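Local coordinates for FACT complex subunit SPT16 (Ashbya gossypii, PDB 6A8M), which probably acts in the FACT complex as a histone chaperone that reorganizes nucleosomes, the chain here being its N-terminal, peptidase-like part, at residues 377-381 and 393-397; 416-420 and 432-436; 32-38 and 63-69. One frame throughout, in Å; residues are numbered along the deposited sequence.

Interaction 1. Residues 377-381 and 393-397; sequences QFVLN and DCFNI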
loop_
_atom_site.group_PDB
_atom_site.type_symbol
_atom_site.label_atom_id
_atom_site.label_comp_id
_atom_site.label_asym_id
_atom_site.label_seq_id
_atom_site.Cartn_x
_atom_site.Cartn_y
_atom_site.Cartn_z
ATOM N N GLN A 377 -7.052 6.601 4.852
ATOM C CA GLN A 377 -7.036 7.470 6.016
ATOM C C GLN A 377 -6.002 8.577 5.904
ATOM O O GLN A 377 -5.936 9.424 6.792
ATOM C CB GLN A 377 -6.728 6.654 7.275
ATOM C CG GLN A 377 -7.632 5.461 7.501
ATOM C CD GLN A 377 -9.050 5.884 7.765
ATOM O OE1 GLN A 377 -9.296 6.833 8.517
ATOM N NE2 GLN A 377 -9.999 5.195 7.143
ATOM N N PHE A 378 -5.169 8.562 4.872
ATOM C CA PHE A 378 -4.100 9.556 4.736
ATOM C C PHE A 378 -3.932 9.841 3.246
ATOM O O PHE A 378 -2.878 9.640 2.662
ATOM C CB PHE A 378 -2.821 9.047 5.402
ATOM C CG PHE A 378 -1.838 10.126 5.809
ATOM C CD1 PHE A 378 -1.574 11.221 4.991
ATOM C CD2 PHE A 378 -1.141 10.015 7.002
ATOM C CE1 PHE A 378 -0.644 12.209 5.367
ATOM C CE2 PHE A 378 -0.225 10.991 7.400
ATOM C CZ PHE A 378 0.025 12.095 6.594
ATOM N N VAL A 379 -5.029 10.288 2.603
ATOM C CA VAL A 379 -5.006 10.752 1.221
ATOM C C VAL A 379 -4.627 12.224 1.213
ATOM O O VAL A 379 -5.077 13.001 2.069
ATOM C CB VAL A 379 -6.368 10.516 0.539
ATOM C CG1 VAL A 379 -6.393 11.125 -0.830
ATOM C CG2 VAL A 379 -6.646 8.997 0.406
ATOM N N LEU A 380 -3.800 12.622 0.236
ATOM C CA LEU A 380 -3.312 13.996 0.177
ATOM C C LEU A 380 -4.324 14.838 -0.591
ATOM O O LEU A 380 -4.154 15.154 -1.768
ATOM C CB LEU A 380 -1.924 14.038 -0.453
ATOM C CG LEU A 380 -0.875 13.188 0.272
ATOM C CD1 LEU A 380 0.481 13.238 -0.457
ATOM C CD2 LEU A 380 -0.717 13.658 1.715
ATOM N N ASN A 381 -5.415 15.192 0.100
ATOM C CA ASN A 381 -6.489 15.982 -0.484
ATOM C C ASN A 381 -6.842 17.130 0.454
ATOM O O ASN A 381 -6.297 17.249 1.563
ATOM C CB ASN A 381 -7.705 15.096 -0.776
ATOM C CG ASN A 381 -8.273 14.441 0.473
ATOM O OD1 ASN A 381 -8.132 14.942 1.587
ATOM N ND2 ASN A 381 -8.954 13.315 0.284
ATOM N N ASP A 393 7.561 8.387 7.286
ATOM C CA ASP A 393 6.438 8.113 6.402
ATOM C C ASP A 393 6.923 7.929 4.972
ATOM O O ASP A 393 7.876 8.571 4.533
ATOM C CB ASP A 393 5.427 9.258 6.429
ATOM C CG ASP A 393 4.598 9.284 7.706
ATOM O OD1 ASP A 393 4.710 8.345 8.521
ATOM O OD2 ASP A 393 3.866 10.283 7.893
ATOM N N CYS A 394 6.234 7.058 4.239
ATOM C CA CYS A 394 6.494 6.848 2.826
ATOM C C CYS A 394 5.239 7.211 2.053
ATOM O O CYS A 394 4.147 6.750 2.402
ATOM C CB CYS A 394 6.870 5.392 2.552
ATOM S SG CYS A 394 7.324 5.061 0.834
ATOM N N PHE A 395 5.392 8.013 0.998
ATOM C CA PHE A 395 4.243 8.454 0.214
ATOM C C PHE A 395 4.330 7.991 -1.232
ATOM O O PHE A 395 5.411 7.866 -1.823
ATOM C CB PHE A 395 4.103 9.995 0.234
ATOM C CG PHE A 395 3.789 10.531 1.583
ATOM C CD1 PHE A 395 2.466 10.680 1.989
ATOM C CD2 PHE A 395 4.815 10.816 2.471
ATOM C CE1 PHE A 395 2.176 11.138 3.263
ATOM C CE2 PHE A 395 4.531 11.287 3.740
ATOM C CZ PHE A 395 3.206 11.434 4.132
ATOM N N ASN A 396 3.145 7.731 -1.789
ATOM C CA ASN A 396 2.908 7.726 -3.228
ATOM C C ASN A 396 2.491 9.147 -3.596
ATOM O O ASN A 396 1.377 9.563 -3.286
ATOM C CB ASN A 396 1.822 6.705 -3.546
ATOM C CG ASN A 396 1.363 6.751 -4.983
ATOM O OD1 ASN A 396 2.065 7.261 -5.848
ATOM N ND2 ASN A 396 0.186 6.182 -5.240
ATOM N N ILE A 397 3.401 9.915 -4.194
ATOM C CA ILE A 397 3.075 11.267 -4.644
ATOM C C ILE A 397 2.676 11.129 -6.104
ATOM O O ILE A 397 3.531 10.894 -6.967
ATOM C CB ILE A 397 4.263 12.226 -4.464
ATOM C CG1 ILE A 397 4.718 12.256 -3.003
ATOM C CG2 ILE A 397 3.919 13.627 -4.952
ATOM C CD1 ILE A 397 3.649 12.809 -2.044
#

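Interaction 2. Residues 416-420 and 432-436; sequences QLADT and TNYTK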
loop_
_atom_site.group_PDB
_atom_site.type_symbol
_atom_site.label_atom_id
_atom_site.label_comp_id
_atom_site.label_asym_id
_atom_site.label_seq_id
_atom_site.Cartn_x
_atom_site.Cartn_y
_atom_site.Cartn_z
ATOM N N GLN A 416 0.215 12.589 -16.251
ATOM C CA GLN A 416 0.256 11.965 -14.946
ATOM C C GLN A 416 1.691 11.618 -14.588
ATOM O O GLN A 416 2.427 11.069 -15.405
ATOM C CB GLN A 416 -0.633 10.716 -14.909
ATOM C CG GLN A 416 -0.687 10.068 -13.552
ATOM C CD GLN A 416 -1.783 9.044 -13.472
ATOM O OE1 GLN A 416 -1.801 8.064 -14.253
ATOM N NE2 GLN A 416 -2.724 9.270 -12.567
ATOM N N LEU A 417 2.071 11.913 -13.347
ATOM C CA LEU A 417 3.413 11.620 -12.869
ATOM C C LEU A 417 3.292 11.133 -11.437
ATOM O O LEU A 417 2.592 11.764 -10.645
ATOM C CB LEU A 417 4.275 12.889 -12.918
ATOM C CG LEU A 417 5.760 12.763 -12.619
ATOM C CD1 LEU A 417 6.442 11.951 -13.727
ATOM C CD2 LEU A 417 6.384 14.149 -12.487
ATOM N N ALA A 418 3.977 10.038 -11.099
ATOM C CA ALA A 418 3.978 9.562 -9.718
ATOM C C ALA A 418 5.351 9.024 -9.351
ATOM O O ALA A 418 6.036 8.424 -10.177
ATOM C CB ALA A 418 2.900 8.472 -9.482
ATOM N N ASP A 419 5.739 9.230 -8.089
ATOM C CA ASP A 419 6.973 8.678 -7.558
ATOM C C ASP A 419 6.763 8.295 -6.104
ATOM O O ASP A 419 5.894 8.841 -5.418
ATOM C CB ASP A 419 8.147 9.670 -7.679
ATOM C CG ASP A 419 8.723 9.698 -9.082
ATOM O OD1 ASP A 419 9.370 8.709 -9.467
ATOM O OD2 ASP A 419 8.510 10.692 -9.802
ATOM N N THR A 420 7.589 7.362 -5.638
ATOM C CA THR A 420 7.578 6.943 -4.240
ATOM C C THR A 420 8.593 7.772 -3.460
ATOM O O THR A 420 9.752 7.889 -3.867
ATOM C CB THR A 420 7.886 5.453 -4.161
ATOM O OG1 THR A 420 6.903 4.761 -4.950
ATOM C CG2 THR A 420 7.849 4.942 -2.728
ATOM N N THR A 432 11.988 6.030 -6.374
ATOM C CA THR A 432 11.826 5.622 -7.771
ATOM C C THR A 432 12.611 6.613 -8.626
ATOM O O THR A 432 12.277 7.806 -8.671
ATOM C CB THR A 432 10.346 5.606 -8.164
ATOM O OG1 THR A 432 9.718 6.802 -7.682
ATOM C CG2 THR A 432 9.610 4.400 -7.548
ATOM N N ASN A 433 13.672 6.130 -9.281
ATOM C CA ASN A 433 14.619 6.987 -9.980
ATOM C C ASN A 433 14.598 6.782 -11.488
ATOM O O ASN A 433 15.440 7.349 -12.186
ATOM C CB ASN A 433 16.030 6.776 -9.415
ATOM C CG ASN A 433 16.087 7.038 -7.913
ATOM O OD1 ASN A 433 16.509 6.181 -7.119
ATOM N ND2 ASN A 433 15.635 8.224 -7.512
ATOM N N TYR A 434 13.620 6.046 -12.020
ATOM C CA TYR A 434 13.472 5.979 -13.467
ATOM C C TYR A 434 13.264 7.386 -14.021
ATOM O O TYR A 434 12.593 8.219 -13.405
ATOM C CB TYR A 434 12.310 5.056 -13.860
ATOM C CG TYR A 434 12.175 4.945 -15.356
ATOM C CD1 TYR A 434 13.093 4.193 -16.103
ATOM C CD2 TYR A 434 11.182 5.631 -16.034
ATOM C CE1 TYR A 434 12.988 4.116 -17.490
ATOM C CE2 TYR A 434 11.079 5.560 -17.408
ATOM C CZ TYR A 434 11.979 4.810 -18.133
ATOM O OH TYR A 434 11.874 4.754 -19.510
ATOM N N THR A 435 13.877 7.665 -15.174
ATOM C CA THR A 435 13.873 9.024 -15.705
ATOM C C THR A 435 12.458 9.580 -15.884
ATOM O O THR A 435 11.493 8.859 -16.169
ATOM C CB THR A 435 14.628 9.094 -17.051
ATOM O OG1 THR A 435 14.621 10.447 -17.523
ATOM C CG2 THR A 435 13.936 8.221 -18.096
ATOM N N LYS A 436 12.346 10.893 -15.693
ATOM C CA LYS A 436 11.163 11.643 -16.078
ATOM C C LYS A 436 11.559 12.890 -16.853
ATOM O O LYS A 436 10.723 13.769 -17.056
ATOM C CB LYS A 436 10.328 12.027 -14.857
ATOM C CG LYS A 436 11.160 12.683 -13.737
ATOM C CD LYS A 436 10.446 12.512 -12.403
ATOM C CE LYS A 436 11.205 13.169 -11.260
ATOM N NZ LYS A 436 10.692 12.673 -9.937
#

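Interaction 3. Residues 32-38 and 63-69; sequences SLVFILG and TTLIAVF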
loop_
_atom_site.group_PDB
_atom_site.type_symbol
_atom_site.label_atom_id
_atom_site.label_comp_id
_atom_site.label_asym_id
_atom_site.label_seq_id
_atom_site.Cartn_x
_atom_site.Cartn_y
_atom_site.Cartn_z
ATOM N N SER A 32 -10.463 -3.768 24.043
ATOM C CA SER A 32 -9.747 -4.927 23.523
ATOM C C SER A 32 -9.913 -4.896 22.011
ATOM O O SER A 32 -10.756 -4.171 21.489
ATOM C CB SER A 32 -10.280 -6.242 24.098
ATOM O OG SER A 32 -11.646 -6.467 23.758
ATOM N N LEU A 33 -9.106 -5.700 21.319
ATOM C CA LEU A 33 -9.129 -5.811 19.867
ATOM C C LEU A 33 -9.313 -7.274 19.506
ATOM O O LEU A 33 -8.741 -8.143 20.169
ATOM C CB LEU A 33 -7.830 -5.310 19.242
ATOM C CG LEU A 33 -7.360 -3.903 19.600
ATOM C CD1 LEU A 33 -6.075 -3.581 18.890
ATOM C CD2 LEU A 33 -8.467 -2.894 19.237
ATOM N N VAL A 34 -10.095 -7.555 18.459
ATOM C CA VAL A 34 -10.187 -8.907 17.907
ATOM C C VAL A 34 -10.063 -8.850 16.384
ATOM O O VAL A 34 -10.838 -8.148 15.722
ATOM C CB VAL A 34 -11.498 -9.613 18.297
ATOM C CG1 VAL A 34 -11.483 -11.031 17.749
ATOM C CG2 VAL A 34 -11.698 -9.622 19.838
ATOM N N PHE A 35 -9.115 -9.618 15.834
ATOM C CA PHE A 35 -8.895 -9.726 14.395
ATOM C C PHE A 35 -8.968 -11.195 14.001
ATOM O O PHE A 35 -8.302 -12.032 14.619
ATOM C CB PHE A 35 -7.531 -9.146 13.996
ATOM C CG PHE A 35 -7.350 -7.717 14.424
ATOM C CD1 PHE A 35 -7.873 -6.703 13.652
ATOM C CD2 PHE A 35 -6.686 -7.403 15.590
ATOM C CE1 PHE A 35 -7.732 -5.378 14.031
ATOM C CE2 PHE A 35 -6.538 -6.071 15.986
ATOM C CZ PHE A 35 -7.065 -5.061 15.202
ATOM N N ILE A 36 -9.752 -11.503 12.966
ATOM C CA ILE A 36 -10.000 -12.889 12.578
ATOM C C ILE A 36 -9.667 -13.032 11.107
ATOM O O ILE A 36 -10.308 -12.399 10.260
ATOM C CB ILE A 36 -11.451 -13.330 12.842
ATOM C CG1 ILE A 36 -11.957 -12.791 14.185
ATOM C CG2 ILE A 36 -11.550 -14.854 12.793
ATOM C CD1 ILE A 36 -12.614 -11.429 14.081
ATOM N N LEU A 37 -8.700 -13.886 10.798
ATOM C CA LEU A 37 -8.315 -14.138 9.419
ATOM C C LEU A 37 -8.860 -15.509 9.044
ATOM O O LEU A 37 -8.551 -16.502 9.705
ATOM C CB LEU A 37 -6.794 -14.075 9.256
ATOM C CG LEU A 37 -6.357 -13.474 7.907
ATOM C CD1 LEU A 37 -4.949 -12.976 7.993
ATOM C CD2 LEU A 37 -6.533 -14.473 6.746
ATOM N N GLY A 38 -9.689 -15.562 8.006
ATOM C CA GLY A 38 -10.177 -16.853 7.570
ATOM C C GLY A 38 -9.277 -17.454 6.510
ATOM O O GLY A 38 -8.057 -17.485 6.674
ATOM N N THR A 63 -6.688 -18.688 8.821
ATOM C CA THR A 63 -7.437 -19.453 9.817
ATOM C C THR A 63 -6.891 -19.215 11.227
ATOM O O THR A 63 -6.531 -20.145 11.948
ATOM C CB THR A 63 -7.404 -20.939 9.451
ATOM O OG1 THR A 63 -7.699 -21.076 8.055
ATOM C CG2 THR A 63 -8.433 -21.700 10.219
ATOM N N THR A 64 -6.775 -17.940 11.590
ATOM C CA THR A 64 -6.082 -17.518 12.797
ATOM C C THR A 64 -6.819 -16.341 13.405
ATOM O O THR A 64 -7.249 -15.442 12.681
ATOM C CB THR A 64 -4.633 -17.104 12.487
ATOM O OG1 THR A 64 -3.908 -18.257 12.065
ATOM C CG2 THR A 64 -3.949 -16.482 13.700
ATOM N N LEU A 65 -6.963 -16.357 14.725
ATOM C CA LEU A 65 -7.528 -15.240 15.460
ATOM C C LEU A 65 -6.453 -14.636 16.355
ATOM O O LEU A 65 -5.709 -15.352 17.027
ATOM C CB LEU A 65 -8.726 -15.702 16.292
ATOM C CG LEU A 65 -9.481 -14.618 17.064
ATOM C CD1 LEU A 65 -10.931 -15.066 17.279
ATOM C CD2 LEU A 65 -8.823 -14.328 18.392
ATOM N N ILE A 66 -6.398 -13.310 16.394
ATOM C CA ILE A 66 -5.519 -12.581 17.286
ATOM C C ILE A 66 -6.374 -11.582 18.054
ATOM O O ILE A 66 -7.059 -10.758 17.442
ATOM C CB ILE A 66 -4.403 -11.844 16.525
ATOM C CG1 ILE A 66 -3.609 -12.818 15.647
ATOM C CG2 ILE A 66 -3.524 -11.031 17.499
ATOM C CD1 ILE A 66 -2.590 -12.126 14.698
ATOM N N ALA A 67 -6.328 -11.644 19.374
ATOM C CA ALA A 67 -7.017 -10.677 20.213
ATOM C C ALA A 67 -6.009 -10.011 21.130
ATOM O O ALA A 67 -5.095 -10.669 21.632
ATOM C CB ALA A 67 -8.124 -11.329 21.036
ATOM N N VAL A 68 -6.174 -8.704 21.340
ATOM C CA VAL A 68 -5.195 -7.903 22.074
ATOM C C VAL A 68 -5.880 -7.239 23.260
ATOM O O VAL A 68 -6.998 -6.732 23.135
ATOM C CB VAL A 68 -4.531 -6.829 21.183
ATOM C CG1 VAL A 68 -3.386 -6.204 21.938
ATOM C CG2 VAL A 68 -4.025 -7.442 19.839
ATOM N N PHE A 69 -5.195 -7.242 24.407
ATOM C CA PHE A 69 -5.686 -6.670 25.658
ATOM C C PHE A 69 -4.559 -5.879 26.314
ATOM O O PHE A 69 -3.395 -5.982 25.919
ATOM C CB PHE A 69 -6.173 -7.761 26.626
ATOM C CG PHE A 69 -7.115 -8.747 26.010
ATOM C CD1 PHE A 69 -6.641 -9.852 25.322
ATOM C CD2 PHE A 69 -8.484 -8.582 26.143
ATOM C CE1 PHE A 69 -7.520 -10.753 24.747
ATOM C CE2 PHE A 69 -9.357 -9.482 25.583
ATOM C CZ PHE A 69 -8.884 -10.564 24.884
HETATM O O HOH W 1 -6.201 -12.797 13.047
#

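Interaction 1. Residues 377-381 and 393-397
F378 and F395 meet as an offset edge-to-face pair, with the rim of F395 turned to the face of F378. The ring centroids lie 5.5 Å apart and the planes stand at 72°. Closest are the two CE1 atoms, F378 CE1 to F395 CE1, at 3.7 Å, and F378 CE1 sits in the plane of the F395 ring. Next along the chain, L380 sends its CD1 to CD1 of I397, a methyl-to-methyl contact of 3.6 Å. The same L380 CD1 reaches F395 CD1 at 4.1 Å, while its CD2 approaches F395 CE1, so the forked end of the leucine rests against the CD1-CE1 side of the ring, and both L380 and F378 touch CE1. F395 is carried there by a first torsion of -65°, with CG anti to its carbonyl carbon. Beside F395, on the same side of the F378 ring, OD2 of D393 stands 4.2 Å from F378 CE2, the carboxylate nearly perpendicular to the ring; this is a loose approach, and the oxygen's real partner is the backbone N of E390.

The backbones do not pair directly. Strand 364-368 runs between them, bonding F378 through L368 and L380 through V365 and G366. L380 also centres an inverse gamma turn, closed by a weak bond from N381 N to V379 O. This is side-chain packing across an intervening strand: an edge strand and strand 394-405 touching on one face of the antiparallel sheet in the M24 domain, whose relatives have the pita-bread fold.

Interaction 2. Residues 416-420 and 432-436
OG1 of T432 is gripped from two directions: it donates to D419 OD1 at 2.6 Å and accepts from the backbone N of T420 at 3.0 Å, where the N-H...O angle is 158°. A first torsion of 45° sets this hydroxyl between the threonine's own backbone N and carbonyl carbon, from where it can serve both partners. On the aspartate side it uses the anti lone pair of OD1, the one away from OD2. T432 O also lies close to D419 OD1, but both are acceptors and do not bond.

The other carboxylate oxygen faces K436. Its NZ forms a salt bridge to D419 OD2 at 3.0 Å, coming from well above the carboxylate plane, 63° out of it. The lysine chain is extended beyond CG, and its CD passes 3.7 Å from the same OD2 on the way. Q325 joins both ends of this pair, bonding D419 OD2 through NE2 and K436 NZ through OE1. Looser packing flanks the polar groups: L417 CD1 meets K436 CB at 4.0 Å, and the T432 methyl CG2 lies 3.8 Å from T420 OG1, a hydroxyl bonded to N301 O.

The loop 432-436 thus folds back over strand 412-424, from which D419 points into it. R304 of strand 298-308 forms a salt bridge to D419 OD1 and also holds the loop carbonyls of Y434 and T435, helix 179-208 offers D193 to the backbone N atoms of N433 and Y434, and helix 312-332 packs on L417 and K436.

Interaction 3. Residues 32-38 and 63-69
V68 pairs with L33 and F35 with I66 at hydrogen-bonded sites of an antiparallel strand pair in the mixed sheet of the N-terminal lobe, the axes of 32-37 and 64-68 at 171°. Between V68 and L33 both backbone bonds form, V68 N to L33 O at 2.9 Å and L33 N to V68 O at 3.0 Å. Above them L33 CB packs 4.1 Å from V68 CB. F35 is bound likewise: its N gives to I66 O at 2.8 Å, nearly along the C=O axis, and its O takes I66 N. These four side chains share one face, where helix 48-57 packs on F35 and I66.

On the other face, L65 CD1 packs against both V34 CG1 and I36 CG1, at 4.1 and 4.0 Å, its CG anti to the backbone N (chi1 -177°). Cutting it back to alanine is likely to open a gap beside V34 and I36 and cost packing against L121 of helix 113-128.

At the far end T63 and T64 both oppose L37 in a G1 beta bulge, with T63 N bonded to G38 O. Just inside it, a water donates to both F35 O and T64 O, at 2.7 Å from F35 O.

How the interactions relate
Interactions 1 and 2 both reach one antiparallel sheet of the peptidase-like domain. Their centres are 15 Å apart, yet they touch directly where strands 394-405 and 412-424 run side by side: I397 N probably hydrogen-bonds D419 O at 3.0 Å, and C394 SG packs on T420 CG2 at 3.6 Å. N301 bonds to a side chain in each, N396 of segment 393-397 and T420 of segment 416-420. Interaction 3 stands apart in the N-terminal lobe, its centre 27 Å from that of interaction 1, with about 13 Å between nearest atoms, and 38 Å from that of interaction 2. None of the three contacts is made through a metal or ligand.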